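PDB 3NIQ: guanidinopropionase from Pseudomonas aeruginosa, which hydrolyses 3-guanidinopropanoate to beta-alanine and urea with the aid of two manganese ions per subunit, and works as a homohexamer. Local coordinates for residues Q267-L272 with F304-L309; L275-A280 with A311-R316. All coordinates share one frame; numbering follows the deposited sequence.

Contact 1 (Q267-L272 with F304-L309); sequences QLVRGL and FELLCL
Two helices of the arginase-type alpha/beta fold, the C-terminal end of 262-270 and the middle of 294-317, pack together here through a bidentate salt bridge beside an apolar patch. R270 runs extended from CG to NE and presents the side of its guanidinium: NE bonds to OE1 of E305 at 3.0 Å and almost straight (170°), while NH2 meets OE2 of E305, also at 3.0 Å. The guanidinium and carboxylate planes stand 39° apart, and NE meets OE1 from above the carboxylate plane, whereas OE2 offers its syn lone pair to NH2. E305, bent at chi2, is buried, and both oxygens have a second partner: H72 hydrogen-bonds OE1 and Q266 hydrogen-bonds OE2. In the hexamer NH1 of R270 forms a salt bridge with E212 of a neighbouring subunit, so this arginine ties the helix pair to the subunit interface. Next to the bridge, on the side facing the central parallel sheet, branched aliphatic side chains suit the buried seam. V269 places CG1 anti to its backbone N (chi1 168°), 3.8 Å from CD2 of L306. Past the helix end, CB of L272 lies 3.9 Å from CD1 of L309, a methyl that also abuts the carbonyl of V269.

Contact 2 (L275-A280 with A311-R316); sequences LDLVGA and AESAAR
The guanidinium of R316 lies with one face over its own helix, CA of S313 and the carbonyl O of E312 both sitting toward the rim of that face, while its edge is turned to the backbone of L275 and D276. A bend at chi3 (-41°) folds the long arginine chain back into this position. At the edge, NH2 of R316 donates to O of L275 over 3.2 Å, approaching from above the carbonyl plane rather than along a lone pair; a weak bond from the same NH2 to OG of S313 joins the two side chains. D276 is the centre of an inverse gamma turn, and its OD1 stays 4.5 Å from NH2 of R316, too far for a salt bridge, though the opposite charges may still attract weakly. S313 sits where the helix comes closest to the incoming chain: its CB points toward L277, and OG, set beside the backbone N and anti to the carbonyl carbon, accepts the amide N-H of L277 at 3.2 Å. A small hydroxyl-bearing residue suits this place, since CB is already 3.3 Å from O of L277. The contact joins the chain entering strand 277-283 to helix 294-317. Beyond it, L277 packs on L310 of that helix and on V237 of the adjacent parallel strand 235-240, while L275 turns to R227 and V230 of helix 211-230.

Contacts 1 and 2 lie about 11 Å apart, centre to centre, and share helix 294-317, the last helix of the fold, which supplies the second segment of both. Their segments alternate in the chain: 267-272, 275-280, 304-309, 311-316. Helix 262-270 thus leads into strand 277-283, and the final helix returns to pack against both in turn. The contacts also touch directly, CB of L309 lying 3.6 Å from CD1 of L277, and L306 packing on A280. Together they join the helix, strand and helix of this last part of the fold, the strand lying within the central parallel sheet, whose strand 235-240, next to 277-283, ends at the manganese ligand D240. The side chain of L306 is about 13 Å from a bound manganese.

Contact 1 (Q267-L272 with F304-L309)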
loop_
_atom_site.group_PDB
_atom_site.type_symbol
_atom_site.label_atom_id
_atom_site.label_comp_id
_atom_site.label_asym_id
_atom_site.label_seq_id
_atom_site.Cartn_x
_atom_site.Cartn_y
_atom_site.Cartn_z
ATOM N N GLN A 267 -4.893 -7.039 28.244
ATOM C CA GLN A 267 -4.715 -7.400 29.657
ATOM C C GLN A 267 -5.266 -6.299 30.568
ATOM O O GLN A 267 -5.919 -6.573 31.571
ATOM C CB GLN A 267 -3.236 -7.637 29.989
ATOM C CG GLN A 267 -2.607 -8.834 29.244
ATOM C CD GLN A 267 -1.083 -8.906 29.416
ATOM O OE1 GLN A 267 -0.384 -7.882 29.433
ATOM N NE2 GLN A 267 -0.564 -10.118 29.512
ATOM N N LEU A 268 -5.010 -5.045 30.221
ATOM C CA LEU A 268 -5.499 -3.957 31.081
ATOM C C LEU A 268 -7.023 -3.885 31.066
ATOM O O LEU A 268 -7.659 -3.754 32.122
ATOM C CB LEU A 268 -4.865 -2.632 30.675
ATOM C CG LEU A 268 -3.363 -2.601 30.974
ATOM C CD1 LEU A 268 -2.689 -1.491 30.186
ATOM C CD2 LEU A 268 -3.131 -2.384 32.472
ATOM N N VAL A 269 -7.619 -3.992 29.878
ATOM C CA VAL A 269 -9.074 -3.921 29.767
ATOM C C VAL A 269 -9.759 -5.101 30.488
ATOM O O VAL A 269 -10.729 -4.914 31.229
ATOM C CB VAL A 269 -9.526 -3.778 28.283
ATOM C CG1 VAL A 269 -11.018 -4.006 28.141
ATOM C CG2 VAL A 269 -9.172 -2.392 27.795
ATOM N N ARG A 270 -9.245 -6.307 30.292
ATOM C CA ARG A 270 -9.784 -7.482 30.988
ATOM C C ARG A 270 -9.801 -7.318 32.522
ATOM O O ARG A 270 -10.737 -7.743 33.180
ATOM C CB ARG A 270 -8.991 -8.734 30.598
ATOM C CG ARG A 270 -9.327 -9.224 29.177
ATOM C CD ARG A 270 -8.232 -10.137 28.628
ATOM N NE ARG A 270 -8.417 -10.385 27.204
ATOM C CZ ARG A 270 -7.644 -11.181 26.482
ATOM N NH1 ARG A 270 -6.651 -11.841 27.053
ATOM N NH2 ARG A 270 -7.890 -11.343 25.180
ATOM N N GLY A 271 -8.764 -6.699 33.070
ATOM C CA GLY A 271 -8.658 -6.438 34.512
ATOM C C GLY A 271 -9.638 -5.396 35.042
ATOM O O GLY A 271 -9.695 -5.140 36.257
ATOM N N LEU A 272 -10.433 -4.814 34.143
ATOM C CA LEU A 272 -11.488 -3.882 34.532
ATOM C C LEU A 272 -12.800 -4.597 34.869
ATOM O O LEU A 272 -13.806 -3.957 35.195
ATOM C CB LEU A 272 -11.715 -2.834 33.444
ATOM C CG LEU A 272 -10.503 -1.953 33.146
ATOM C CD1 LEU A 272 -10.820 -0.906 32.081
ATOM C CD2 LEU A 272 -10.003 -1.269 34.394
ATOM N N PHE A 304 -14.979 -5.616 21.258
ATOM C CA PHE A 304 -15.439 -6.879 21.835
ATOM C C PHE A 304 -14.986 -7.067 23.289
ATOM O O PHE A 304 -15.778 -7.507 24.127
ATOM C CB PHE A 304 -14.996 -8.071 20.989
ATOM C CG PHE A 304 -15.540 -9.384 21.487
ATOM C CD1 PHE A 304 -16.867 -9.730 21.263
ATOM C CD2 PHE A 304 -14.737 -10.262 22.198
ATOM C CE1 PHE A 304 -17.389 -10.920 21.741
ATOM C CE2 PHE A 304 -15.270 -11.490 22.676
ATOM C CZ PHE A 304 -16.575 -11.800 22.434
ATOM N N GLU A 305 -13.720 -6.764 23.593
ATOM C CA GLU A 305 -13.229 -6.912 24.972
ATOM C C GLU A 305 -14.121 -6.084 25.916
ATOM O O GLU A 305 -14.520 -6.555 26.975
ATOM C CB GLU A 305 -11.782 -6.437 25.127
ATOM C CG GLU A 305 -10.748 -7.142 24.252
ATOM C CD GLU A 305 -10.332 -8.484 24.815
ATOM O OE1 GLU A 305 -10.589 -8.739 26.017
ATOM O OE2 GLU A 305 -9.760 -9.285 24.050
ATOM N N LEU A 306 -14.413 -4.853 25.506
ATOM C CA LEU A 306 -15.239 -3.920 26.283
ATOM C C LEU A 306 -16.700 -4.351 26.359
ATOM O O LEU A 306 -17.353 -4.164 27.396
ATOM C CB LEU A 306 -15.164 -2.518 25.681
ATOM C CG LEU A 306 -13.839 -1.793 25.847
ATOM C CD1 LEU A 306 -13.803 -0.584 24.903
ATOM C CD2 LEU A 306 -13.599 -1.379 27.292
ATOM N N LEU A 307 -17.209 -4.923 25.261
ATOM C CA LEU A 307 -18.581 -5.408 25.210
ATOM C C LEU A 307 -18.815 -6.457 26.295
ATOM O O LEU A 307 -19.844 -6.460 26.964
ATOM C CB LEU A 307 -18.905 -6.004 23.830
ATOM C CG LEU A 307 -20.177 -6.851 23.696
ATOM C CD1 LEU A 307 -21.428 -6.065 24.113
ATOM C CD2 LEU A 307 -20.351 -7.362 22.266
ATOM N N CYS A 308 -17.858 -7.352 26.454
ATOM C CA CYS A 308 -18.007 -8.421 27.428
ATOM C C CYS A 308 -18.196 -7.842 28.820
ATOM O O CYS A 308 -19.001 -8.346 29.600
ATOM C CB CYS A 308 -16.813 -9.374 27.382
ATOM S SG CYS A 308 -16.786 -10.361 25.847
ATOM N N LEU A 309 -17.462 -6.780 29.127
ATOM C CA LEU A 309 -17.560 -6.160 30.446
ATOM C C LEU A 309 -18.828 -5.347 30.618
ATOM O O LEU A 309 -19.443 -5.373 31.685
ATOM C CB LEU A 309 -16.333 -5.303 30.737
ATOM C CG LEU A 309 -14.977 -5.989 30.609
ATOM C CD1 LEU A 309 -13.876 -5.045 31.061
ATOM C CD2 LEU A 309 -14.948 -7.299 31.417
#

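Contact 2 (L275-A280 with A311-R316)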
loop_
_atom_site.group_PDB
_atom_site.type_symbol
_atom_site.label_atom_id
_atom_site.label_comp_id
_atom_site.label_asym_id
_atom_site.label_seq_id
_atom_site.Cartn_x
_atom_site.Cartn_y
_atom_site.Cartn_z
ATOM N N LEU A 275 -16.101 -3.769 37.598
ATOM C CA LEU A 275 -16.381 -2.370 37.842
ATOM C C LEU A 275 -17.793 -2.019 37.397
ATOM O O LEU A 275 -18.401 -2.732 36.593
ATOM C CB LEU A 275 -15.362 -1.487 37.097
ATOM C CG LEU A 275 -13.918 -1.609 37.614
ATOM C CD1 LEU A 275 -12.958 -0.812 36.766
ATOM C CD2 LEU A 275 -13.786 -1.185 39.051
ATOM N N ASP A 276 -18.314 -0.916 37.917
ATOM C CA ASP A 276 -19.597 -0.422 37.450
ATOM C C ASP A 276 -19.427 0.409 36.160
ATOM O O ASP A 276 -19.303 1.641 36.195
ATOM C CB ASP A 276 -20.331 0.360 38.545
ATOM C CG ASP A 276 -21.681 0.883 38.071
ATOM O OD1 ASP A 276 -22.297 0.215 37.224
ATOM O OD2 ASP A 276 -22.113 1.964 38.524
ATOM N N LEU A 277 -19.422 -0.289 35.033
ATOM C CA LEU A 277 -19.121 0.313 33.730
ATOM C C LEU A 277 -20.407 0.753 33.074
ATOM O O LEU A 277 -21.298 -0.067 32.849
ATOM C CB LEU A 277 -18.376 -0.687 32.824
ATOM C CG LEU A 277 -16.946 -1.099 33.198
ATOM C CD1 LEU A 277 -16.299 -1.971 32.123
ATOM C CD2 LEU A 277 -16.060 0.117 33.454
ATOM N N VAL A 278 -20.507 2.043 32.775
ATOM C CA VAL A 278 -21.758 2.616 32.279
ATOM C C VAL A 278 -21.682 3.010 30.799
ATOM O O VAL A 278 -22.658 3.442 30.214
ATOM C CB VAL A 278 -22.196 3.840 33.108
ATOM C CG1 VAL A 278 -22.193 3.488 34.596
ATOM C CG2 VAL A 278 -21.302 5.042 32.831
ATOM N N GLY A 279 -20.515 2.822 30.204
ATOM C CA GLY A 279 -20.357 3.012 28.769
ATOM C C GLY A 279 -18.890 2.901 28.422
ATOM O O GLY A 279 -18.039 2.873 29.309
ATOM N N ALA A 280 -18.592 2.830 27.128
ATOM C CA ALA A 280 -17.208 2.786 26.702
ATOM C C ALA A 280 -17.129 3.197 25.258
ATOM O O ALA A 280 -18.134 3.167 24.550
ATOM C CB ALA A 280 -16.615 1.373 26.910
ATOM N N ALA A 311 -21.646 -5.966 29.018
ATOM C CA ALA A 311 -22.693 -6.976 29.143
ATOM C C ALA A 311 -22.886 -7.365 30.613
ATOM O O ALA A 311 -24.021 -7.422 31.084
ATOM C CB ALA A 311 -22.369 -8.209 28.300
ATOM N N GLU A 312 -21.792 -7.627 31.328
ATOM C CA GLU A 312 -21.883 -7.997 32.745
ATOM C C GLU A 312 -22.500 -6.878 33.590
ATOM O O GLU A 312 -23.326 -7.145 34.452
ATOM C CB GLU A 312 -20.526 -8.400 33.319
ATOM C CG GLU A 312 -20.022 -9.757 32.832
ATOM C CD GLU A 312 -18.989 -10.374 33.756
ATOM O OE1 GLU A 312 -19.044 -11.603 33.950
ATOM O OE2 GLU A 312 -18.098 -9.652 34.265
ATOM N N SER A 313 -22.102 -5.630 33.344
ATOM C CA SER A 313 -22.693 -4.511 34.082
ATOM C C SER A 313 -24.175 -4.392 33.777
ATOM O O SER A 313 -24.981 -4.250 34.694
ATOM C CB SER A 313 -21.979 -3.182 33.785
ATOM O OG SER A 313 -20.691 -3.161 34.367
ATOM N N ALA A 314 -24.542 -4.462 32.501
ATOM C CA ALA A 314 -25.951 -4.388 32.120
ATOM C C ALA A 314 -26.757 -5.545 32.725
ATOM O O ALA A 314 -27.951 -5.392 33.029
ATOM C CB ALA A 314 -26.124 -4.354 30.605
ATOM N N ALA A 315 -26.100 -6.688 32.905
ATOM C CA ALA A 315 -26.764 -7.883 33.426
ATOM C C ALA A 315 -27.064 -7.687 34.909
ATOM O O ALA A 315 -28.155 -8.027 35.369
ATOM C CB ALA A 315 -25.891 -9.152 33.209
ATOM N N ARG A 316 -26.103 -7.113 35.638
ATOM C CA ARG A 316 -26.264 -6.874 37.070
ATOM C C ARG A 316 -27.327 -5.816 37.346
ATOM O O ARG A 316 -28.149 -5.990 38.239
ATOM C CB ARG A 316 -24.946 -6.472 37.726
ATOM C CG ARG A 316 -23.931 -7.609 37.909
ATOM C CD ARG A 316 -22.779 -7.169 38.844
ATOM N NE ARG A 316 -22.365 -5.794 38.548
ATOM C CZ ARG A 316 -21.369 -5.458 37.727
ATOM N NH1 ARG A 316 -20.639 -6.410 37.129
ATOM N NH2 ARG A 316 -21.107 -4.162 37.502
#